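Local coordinates for protein DNA alpha-glucosyltransferase (Enterobacteria phage T4, PDB 1XV5) that is a phage-encoded glucosyltransferase of the GT-B class, built from two Rossmann-like domains, and holds uridine-5'-diphosphate in this structure, at residues Arg201-Thr206 against Leu311-Cys316; Ile58-Ala63 against Asp67-Leu72; His117-Leu122 against Lys149-Glu154. All blocks are in the same frame, centred on the assembly; numbering follows the deposited sequence.

Interaction 1 of 3, residues Arg201-Thr206 against Leu311-Cys316; sequences RWIGRT and LELGAC. With UDP (uridine-5'-diphosphate), chain C.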
# COMPACT_ATOMS: atom_id res chain seq x y z
N ARG A 201 -15.08 -10.35 -1.58
CA ARG A 201 -14.05 -9.83 -2.47
C ARG A 201 -12.71 -9.54 -1.80
O ARG A 201 -12.61 -8.71 -0.90
CB ARG A 201 -14.60 -8.57 -3.15
CG ARG A 201 -13.80 -8.02 -4.33
CD ARG A 201 -14.48 -6.78 -4.90
NE ARG A 201 -15.87 -7.03 -5.30
CZ ARG A 201 -16.25 -7.52 -6.48
NH1 ARG A 201 -15.35 -7.79 -7.42
NH2 ARG A 201 -17.53 -7.76 -6.72
N TRP A 202 -11.69 -10.25 -2.26
CA TRP A 202 -10.32 -10.10 -1.77
C TRP A 202 -9.59 -9.20 -2.77
O TRP A 202 -9.81 -9.31 -3.97
CB TRP A 202 -9.65 -11.48 -1.76
CG TRP A 202 -8.23 -11.52 -1.28
CD1 TRP A 202 -7.79 -11.83 -0.02
CD2 TRP A 202 -7.05 -11.28 -2.07
NE1 TRP A 202 -6.41 -11.80 0.02
CE2 TRP A 202 -5.93 -11.47 -1.22
CE3 TRP A 202 -6.83 -10.93 -3.41
CZ2 TRP A 202 -4.62 -11.32 -1.67
CZ3 TRP A 202 -5.51 -10.77 -3.85
CH2 TRP A 202 -4.43 -10.97 -2.98
N ILE A 203 -8.74 -8.30 -2.27
CA ILE A 203 -7.96 -7.42 -3.14
C ILE A 203 -6.49 -7.42 -2.73
O ILE A 203 -6.16 -7.49 -1.54
CB ILE A 203 -8.48 -5.95 -3.12
CG1 ILE A 203 -8.60 -5.44 -1.68
CG2 ILE A 203 -9.80 -5.85 -3.87
CD1 ILE A 203 -8.87 -3.93 -1.59
N GLY A 204 -5.61 -7.35 -3.72
CA GLY A 204 -4.18 -7.34 -3.46
C GLY A 204 -3.40 -7.63 -4.73
O GLY A 204 -3.76 -7.15 -5.81
N ARG A 205 -2.33 -8.42 -4.60
CA ARG A 205 -1.52 -8.81 -5.75
C ARG A 205 -0.90 -10.17 -5.47
O ARG A 205 -1.01 -10.68 -4.36
CB ARG A 205 -0.44 -7.76 -6.06
CG ARG A 205 0.41 -7.32 -4.89
CD ARG A 205 1.22 -6.09 -5.28
NE ARG A 205 2.01 -5.57 -4.18
CZ ARG A 205 3.14 -6.12 -3.75
NH1 ARG A 205 3.80 -5.58 -2.73
NH2 ARG A 205 3.63 -7.21 -4.34
N THR A 206 -0.25 -10.75 -6.47
CA THR A 206 0.30 -12.09 -6.31
C THR A 206 1.61 -12.23 -5.55
O THR A 206 2.67 -12.49 -6.13
CB THR A 206 0.41 -12.80 -7.68
OG1 THR A 206 -0.82 -12.62 -8.40
CG2 THR A 206 0.64 -14.30 -7.48
N LEU A 311 -7.28 0.08 4.22
CA LEU A 311 -8.03 1.32 4.33
C LEU A 311 -9.18 1.43 3.33
O LEU A 311 -10.25 1.94 3.65
CB LEU A 311 -7.09 2.52 4.17
CG LEU A 311 -5.86 2.53 5.08
CD1 LEU A 311 -5.11 3.84 4.89
CD2 LEU A 311 -6.26 2.35 6.55
N GLU A 312 -8.95 0.94 2.12
CA GLU A 312 -9.96 1.00 1.09
C GLU A 312 -11.21 0.21 1.46
O GLU A 312 -12.32 0.61 1.14
CB GLU A 312 -9.36 0.54 -0.25
CG GLU A 312 -8.40 1.58 -0.82
CD GLU A 312 -7.49 1.06 -1.92
OE1 GLU A 312 -6.91 1.90 -2.64
OE2 GLU A 312 -7.34 -0.17 -2.07
N LEU A 313 -11.04 -0.92 2.14
CA LEU A 313 -12.21 -1.71 2.53
C LEU A 313 -13.13 -0.94 3.48
O LEU A 313 -14.34 -0.87 3.27
CB LEU A 313 -11.78 -3.02 3.20
CG LEU A 313 -10.93 -3.96 2.33
CD1 LEU A 313 -10.83 -5.32 3.00
CD2 LEU A 313 -11.58 -4.10 0.95
N GLY A 314 -12.55 -0.35 4.51
CA GLY A 314 -13.36 0.40 5.45
C GLY A 314 -13.92 1.67 4.85
O GLY A 314 -15.06 2.06 5.12
N ALA A 315 -13.12 2.32 4.01
CA ALA A 315 -13.54 3.58 3.40
C ALA A 315 -14.70 3.48 2.42
O ALA A 315 -15.51 4.40 2.35
CB ALA A 315 -12.34 4.24 2.73
N CYS A 316 -14.80 2.39 1.67
CA CYS A 316 -15.87 2.28 0.69
C CYS A 316 -17.17 1.68 1.24
O CYS A 316 -18.16 1.59 0.53
CB CYS A 316 -15.41 1.50 -0.55
SG CYS A 316 -15.25 -0.27 -0.33
N1 UDP C . -4.12 -1.45 -6.64
C2 UDP C . -4.79 -1.12 -7.79
N3 UDP C . -4.83 -2.11 -8.75
C4 UDP C . -4.28 -3.38 -8.65
C5 UDP C . -3.61 -3.64 -7.42
C6 UDP C . -3.55 -2.70 -6.48
O2 UDP C . -5.32 -0.04 -7.96
O4 UDP C . -4.39 -4.16 -9.59
C1' UDP C . -4.02 -0.43 -5.59
C2' UDP C . -4.64 -0.82 -4.25
O2' UDP C . -6.04 -0.65 -4.27
C3' UDP C . -3.89 0.13 -3.33
C4' UDP C . -2.48 0.08 -3.90
O4' UDP C . -2.65 -0.22 -5.32
O3' UDP C . -4.43 1.44 -3.47
C5' UDP C . -1.57 -0.97 -3.28
O5' UDP C . -1.09 -0.50 -2.03
PA UDP C . -1.03 -1.42 -0.73
O1A UDP C . -0.47 -0.56 0.34
O2A UDP C . -2.37 -2.04 -0.53
O3A UDP C . 0.02 -2.62 -1.08
PB UDP C . 1.36 -2.66 -2.01
O1B UDP C . 2.31 -3.60 -1.35
O2B UDP C . 0.94 -2.93 -3.41
O3B UDP C . 1.96 -1.19 -1.92

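Interaction 2 of 3, residues Ile58-Ala63 against Asp67-Leu72; sequences IPVILA and DKALKL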
# COMPACT_ATOMS: atom_id res chain seq x y z
N ILE A 58 4.37 14.05 -14.17
CA ILE A 58 5.44 14.44 -15.09
C ILE A 58 6.46 13.33 -15.30
O ILE A 58 7.28 13.05 -14.42
CB ILE A 58 6.18 15.68 -14.56
CG1 ILE A 58 5.19 16.82 -14.34
CG2 ILE A 58 7.26 16.10 -15.55
CD1 ILE A 58 5.78 18.02 -13.62
N PRO A 59 6.43 12.67 -16.46
CA PRO A 59 7.38 11.60 -16.73
C PRO A 59 8.71 12.16 -17.23
O PRO A 59 8.74 13.20 -17.89
CB PRO A 59 6.67 10.76 -17.78
CG PRO A 59 5.95 11.80 -18.57
CD PRO A 59 5.38 12.71 -17.50
N VAL A 60 9.80 11.47 -16.91
CA VAL A 60 11.12 11.90 -17.35
C VAL A 60 12.01 10.69 -17.52
O VAL A 60 12.01 9.78 -16.69
CB VAL A 60 11.76 12.89 -16.34
CG1 VAL A 60 11.96 12.22 -14.99
CG2 VAL A 60 13.08 13.41 -16.89
N ILE A 61 12.76 10.67 -18.62
CA ILE A 61 13.67 9.57 -18.89
C ILE A 61 15.01 9.95 -18.30
O ILE A 61 15.73 10.79 -18.86
CB ILE A 61 13.83 9.33 -20.40
CG1 ILE A 61 12.45 9.20 -21.06
CG2 ILE A 61 14.64 8.06 -20.64
CD1 ILE A 61 12.50 9.11 -22.57
N LEU A 62 15.35 9.36 -17.16
CA LEU A 62 16.60 9.66 -16.48
C LEU A 62 17.82 9.43 -17.36
O LEU A 62 18.75 10.24 -17.36
CB LEU A 62 16.72 8.83 -15.20
CG LEU A 62 15.67 9.09 -14.11
CD1 LEU A 62 15.93 8.16 -12.93
CD2 LEU A 62 15.74 10.54 -13.66
N ALA A 63 17.82 8.33 -18.10
CA ALA A 63 18.94 7.99 -18.96
C ALA A 63 19.15 8.94 -20.13
O ALA A 63 20.24 9.00 -20.70
CB ALA A 63 18.78 6.57 -19.48
N ASP A 67 18.96 16.75 -17.84
CA ASP A 67 18.73 18.18 -17.67
C ASP A 67 17.31 18.47 -17.21
O ASP A 67 17.09 19.25 -16.29
CB ASP A 67 19.01 18.91 -18.99
CG ASP A 67 20.49 18.99 -19.31
OD1 ASP A 67 21.18 17.96 -19.21
OD2 ASP A 67 20.96 20.09 -19.66
N LYS A 68 16.35 17.83 -17.87
CA LYS A 68 14.95 18.01 -17.53
C LYS A 68 14.72 17.57 -16.08
O LYS A 68 14.10 18.28 -15.29
CB LYS A 68 14.07 17.18 -18.48
CG LYS A 68 12.58 17.24 -18.18
CD LYS A 68 11.79 16.37 -19.16
CE LYS A 68 10.32 16.29 -18.78
NZ LYS A 68 9.67 17.63 -18.75
N ALA A 69 15.24 16.39 -15.74
CA ALA A 69 15.09 15.84 -14.40
C ALA A 69 15.68 16.76 -13.33
O ALA A 69 15.05 17.02 -12.31
CB ALA A 69 15.74 14.47 -14.33
N LEU A 70 16.89 17.25 -13.58
CA LEU A 70 17.56 18.13 -12.63
C LEU A 70 16.78 19.42 -12.37
O LEU A 70 16.61 19.83 -11.22
CB LEU A 70 18.96 18.49 -13.12
CG LEU A 70 19.79 19.37 -12.19
CD1 LEU A 70 20.05 18.64 -10.88
CD2 LEU A 70 21.11 19.74 -12.86
N LYS A 71 16.30 20.05 -13.44
CA LYS A 71 15.54 21.28 -13.31
C LYS A 71 14.29 21.05 -12.46
O LYS A 71 13.92 21.89 -11.64
CB LYS A 71 15.14 21.81 -14.68
CG LYS A 71 14.36 23.12 -14.63
CD LYS A 71 13.93 23.57 -16.01
CE LYS A 71 13.12 24.86 -15.93
NZ LYS A 71 11.93 24.69 -15.04
N LEU A 72 13.66 19.90 -12.66
CA LEU A 72 12.45 19.56 -11.91
C LEU A 72 12.70 19.40 -10.41
O LEU A 72 12.02 20.01 -9.60
CB LEU A 72 11.83 18.28 -12.47
CG LEU A 72 11.13 18.38 -13.82
CD1 LEU A 72 10.79 16.98 -14.34
CD2 LEU A 72 9.87 19.21 -13.68

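Interaction 3 of 3, residues His117-Leu122 against Lys149-Glu154; sequences HSVLSL and KVLMKE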
# COMPACT_ATOMS: atom_id res chain seq x y z
N HIS A 117 9.18 -3.58 2.63
CA HIS A 117 9.45 -4.32 3.86
C HIS A 117 10.65 -5.26 3.89
O HIS A 117 11.65 -4.98 4.54
CB HIS A 117 8.19 -5.11 4.23
CG HIS A 117 6.95 -4.28 4.27
ND1 HIS A 117 6.71 -3.35 5.26
CD2 HIS A 117 5.89 -4.21 3.43
CE1 HIS A 117 5.55 -2.75 5.03
NE2 HIS A 117 5.04 -3.25 3.92
N SER A 118 10.54 -6.39 3.19
CA SER A 118 11.59 -7.40 3.17
C SER A 118 12.87 -6.99 2.45
O SER A 118 12.86 -6.16 1.55
CB SER A 118 11.06 -8.68 2.53
OG SER A 118 12.09 -9.63 2.36
N VAL A 119 13.98 -7.61 2.85
CA VAL A 119 15.28 -7.34 2.23
C VAL A 119 15.22 -7.73 0.76
O VAL A 119 15.90 -7.13 -0.07
CB VAL A 119 16.41 -8.15 2.91
CG1 VAL A 119 16.68 -7.61 4.30
CG2 VAL A 119 16.04 -9.63 2.98
N LEU A 120 14.41 -8.75 0.45
CA LEU A 120 14.27 -9.22 -0.92
C LEU A 120 13.89 -8.05 -1.81
O LEU A 120 14.48 -7.84 -2.87
CB LEU A 120 13.19 -10.31 -1.00
CG LEU A 120 13.05 -11.11 -2.30
CD1 LEU A 120 12.10 -12.28 -2.07
CD2 LEU A 120 12.54 -10.23 -3.43
N SER A 121 12.90 -7.28 -1.37
CA SER A 121 12.46 -6.12 -2.13
C SER A 121 13.51 -5.02 -2.05
O SER A 121 13.91 -4.46 -3.07
CB SER A 121 11.13 -5.60 -1.58
OG SER A 121 10.11 -6.58 -1.68
N LEU A 122 13.95 -4.72 -0.83
CA LEU A 122 14.92 -3.67 -0.60
C LEU A 122 16.20 -3.76 -1.42
O LEU A 122 16.75 -2.74 -1.83
CB LEU A 122 15.27 -3.61 0.89
CG LEU A 122 14.10 -3.26 1.82
CD1 LEU A 122 14.55 -3.31 3.27
CD2 LEU A 122 13.58 -1.88 1.47
N LYS A 149 17.05 -2.36 10.65
CA LYS A 149 17.96 -3.30 11.28
C LYS A 149 19.03 -3.96 10.41
O LYS A 149 20.03 -4.43 10.93
CB LYS A 149 17.15 -4.38 12.00
CG LYS A 149 16.21 -3.84 13.07
CD LYS A 149 16.98 -3.08 14.14
CE LYS A 149 16.05 -2.58 15.24
NZ LYS A 149 16.80 -1.89 16.33
N VAL A 150 18.82 -3.99 9.10
CA VAL A 150 19.81 -4.63 8.24
C VAL A 150 20.57 -3.64 7.36
O VAL A 150 21.78 -3.50 7.49
CB VAL A 150 19.15 -5.71 7.35
CG1 VAL A 150 20.20 -6.39 6.50
CG2 VAL A 150 18.45 -6.74 8.23
N LEU A 151 19.86 -2.96 6.46
CA LEU A 151 20.50 -2.02 5.56
C LEU A 151 21.16 -0.82 6.25
O LEU A 151 22.31 -0.49 5.96
CB LEU A 151 19.51 -1.53 4.50
CG LEU A 151 19.15 -2.53 3.39
CD1 LEU A 151 18.41 -3.71 3.99
CD2 LEU A 151 18.30 -1.84 2.34
N MET A 152 20.43 -0.18 7.15
CA MET A 152 20.98 0.98 7.86
C MET A 152 22.25 0.65 8.62
O MET A 152 23.21 1.43 8.61
CB MET A 152 19.94 1.56 8.82
CG MET A 152 18.85 2.38 8.14
SD MET A 152 19.51 3.81 7.24
CE MET A 152 20.05 4.85 8.60
N LYS A 153 22.27 -0.49 9.29
CA LYS A 153 23.44 -0.89 10.05
C LYS A 153 24.55 -1.34 9.12
O LYS A 153 25.72 -1.38 9.51
CB LYS A 153 23.08 -2.01 11.04
CG LYS A 153 22.10 -1.56 12.11
CD LYS A 153 21.94 -2.58 13.22
CE LYS A 153 21.04 -2.03 14.32
NZ LYS A 153 20.92 -2.96 15.48
N GLU A 154 24.19 -1.66 7.88
CA GLU A 154 25.16 -2.09 6.89
C GLU A 154 25.84 -0.87 6.27
O GLU A 154 27.03 -0.91 5.94
CB GLU A 154 24.47 -2.91 5.80
CG GLU A 154 25.42 -3.46 4.75
CD GLU A 154 24.72 -4.35 3.75
OE1 GLU A 154 24.07 -5.33 4.18
OE2 GLU A 154 24.81 -4.08 2.53

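Interaction 1 of 3, residues Arg201-Thr206 against Leu311-Cys316
I203, at the C-terminal end of strand 199-203, meets L313 of helix 308-316 in a GT-B fold; G204 and R205, which follow the strand, and E312 line the uridine-5'-diphosphate (UDP) pocket. The strand lies in the middle of a seven-stranded parallel sheet.

The apolar contact is small, burying 120 Å² in all. I203 CD1 lies 3.7 Å from L313 CD2, the side chains passing alongside one another and pointing opposite ways. Placing CG1 of I203 between its backbone N and carbonyl carbon (chi1 51°) sends CD1 to this meeting point, where it also comes within 4.1 Å of E312 OE2. M285 of helix 278-286 packs on both I203 and L313.

No hydrogen bond joins the segments directly; UDP is gripped by R205 from 201-206 and by E312 from 311-316, and the polar link runs through the ligand. The carboxylate of E312 divides its oxygens between the two ribose hydroxyls: O3' donates to OE1 at 2.7 Å and O2' to OE2 at 2.6 Å. OE1 also pairs with N278 ND2, a second-shell bond that would limit rotation of the carboxylate.

At the far end of the ligand, R205 uses one edge of its guanidinium, with PB lying in the plane of that group. With chi2 and chi3 both trans, the arm is at full reach when it arrives at the beta-phosphate. Both N-H...O angles are 161°, and the two bonds would fix the rotation of the edge-on guanidinium: NE reaches O2B at 3.0 Å, and NH1 reaches O1B at 2.8 Å.

Interaction 2 of 3, residues Ile58-Ala63 against Asp67-Leu72
Strand 58-60 and helix 67-72 run in largely opposed directions, their axes 137° apart and 9.2 Å from each other at closest approach, with V60 and A69 marking the nearest backbone pair (CA to CA 6.3 Å). This is a beta-alpha unit at the edge of a Rossmann-like sheet: the strand is outermost in a seven-stranded parallel sheet, paired with strand 34-40, and three residues separate the two segments. No hydrogen bond joins them, so the 261 Å² buried here rests on side-chain packing.

A69 sits centrally, and its short side chain is consistent with the close backbone approach. Its CB is met by V60 CG2 at 3.8 Å and by L62 CD2 at 4.0 Å. Toward the helix C-terminal end, I58 and L72 lie at a slant to each other, joined through I58 CG2 and L72 CD1. L72 also touches V38, so this helix side chain packs on the second strand of the sheet as well.

K68 covers the exposed flank. Its chain starts with CG trans to the backbone N (chi1 178°), stays extended through CE, and turns only at chi4 (59°), which swings NZ aside. The aliphatic part lies along V60, with K68 CD 3.9 Å from V60 CG2, and K68 CE stands 3.6 Å from P59 O.

Interaction 3 of 3, residues His117-Leu122 against Lys149-Glu154
L151 is the principal bump of this contact: its forked end reaches from helix 146-155 to the short helix 119-122. CG of L151 lies opposite its carbonyl carbon (chi1 -74°), which directs both methyls at the short helix. CD1 enters the hollow between V119 and L122, 3.9 Å from L122 CD1 and, farther off, 4.3 Å from V119 CG1. CD2 rests on the base of the L122 side chain, 3.8 Å from L122 CB. L122 and L151 thus mesh at a slant, the fork of one closing on the stem and one methyl of the other.

V119 and V150 extend the apolar seam to its more open side, where V119 CG1 faces both methyls of V150, the nearer, V150 CG1, at 4.3 Å. The whole contact buries 149 Å². L128 of helix 128-134 backs L151, and F147, one turn before L151 on helix 146-155, packs on L122.

S118, the N-cap residue, fixes the start of the short helix: its OG accepts from L120 N at 3.1 Å. D146 OD1 is hydrogen-bonded to V119 N, linking the two helices' N-terminal ends. This is leucine-and-valine packing between helices that follow consecutive strands, 109-114 and 137-140, of the N-terminal Rossmann-like domain of a GT-B fold.

The three contacts sample both domains of the GT-B fold. Interactions 2 and 3 belong to the N-terminal domain, one at the outermost strand 58-60 and the other beyond strands 109-114 and 137-140. The centres of interactions 2 and 3 are about 28 Å apart. Interaction 1 lies in the other domain and is the one that binds UDP directly. The centres of interactions 1 and 3 stand about 27 Å apart, but their nearest atoms are about 6 Å apart, between the ring of H117 and the UDP phosphate; the side chain of L122 is about 12 Å from UDP. Interactions 1 and 2 are more remote, with centres about 34 Å and nearest atoms about 20 Å apart. None of the three touches another.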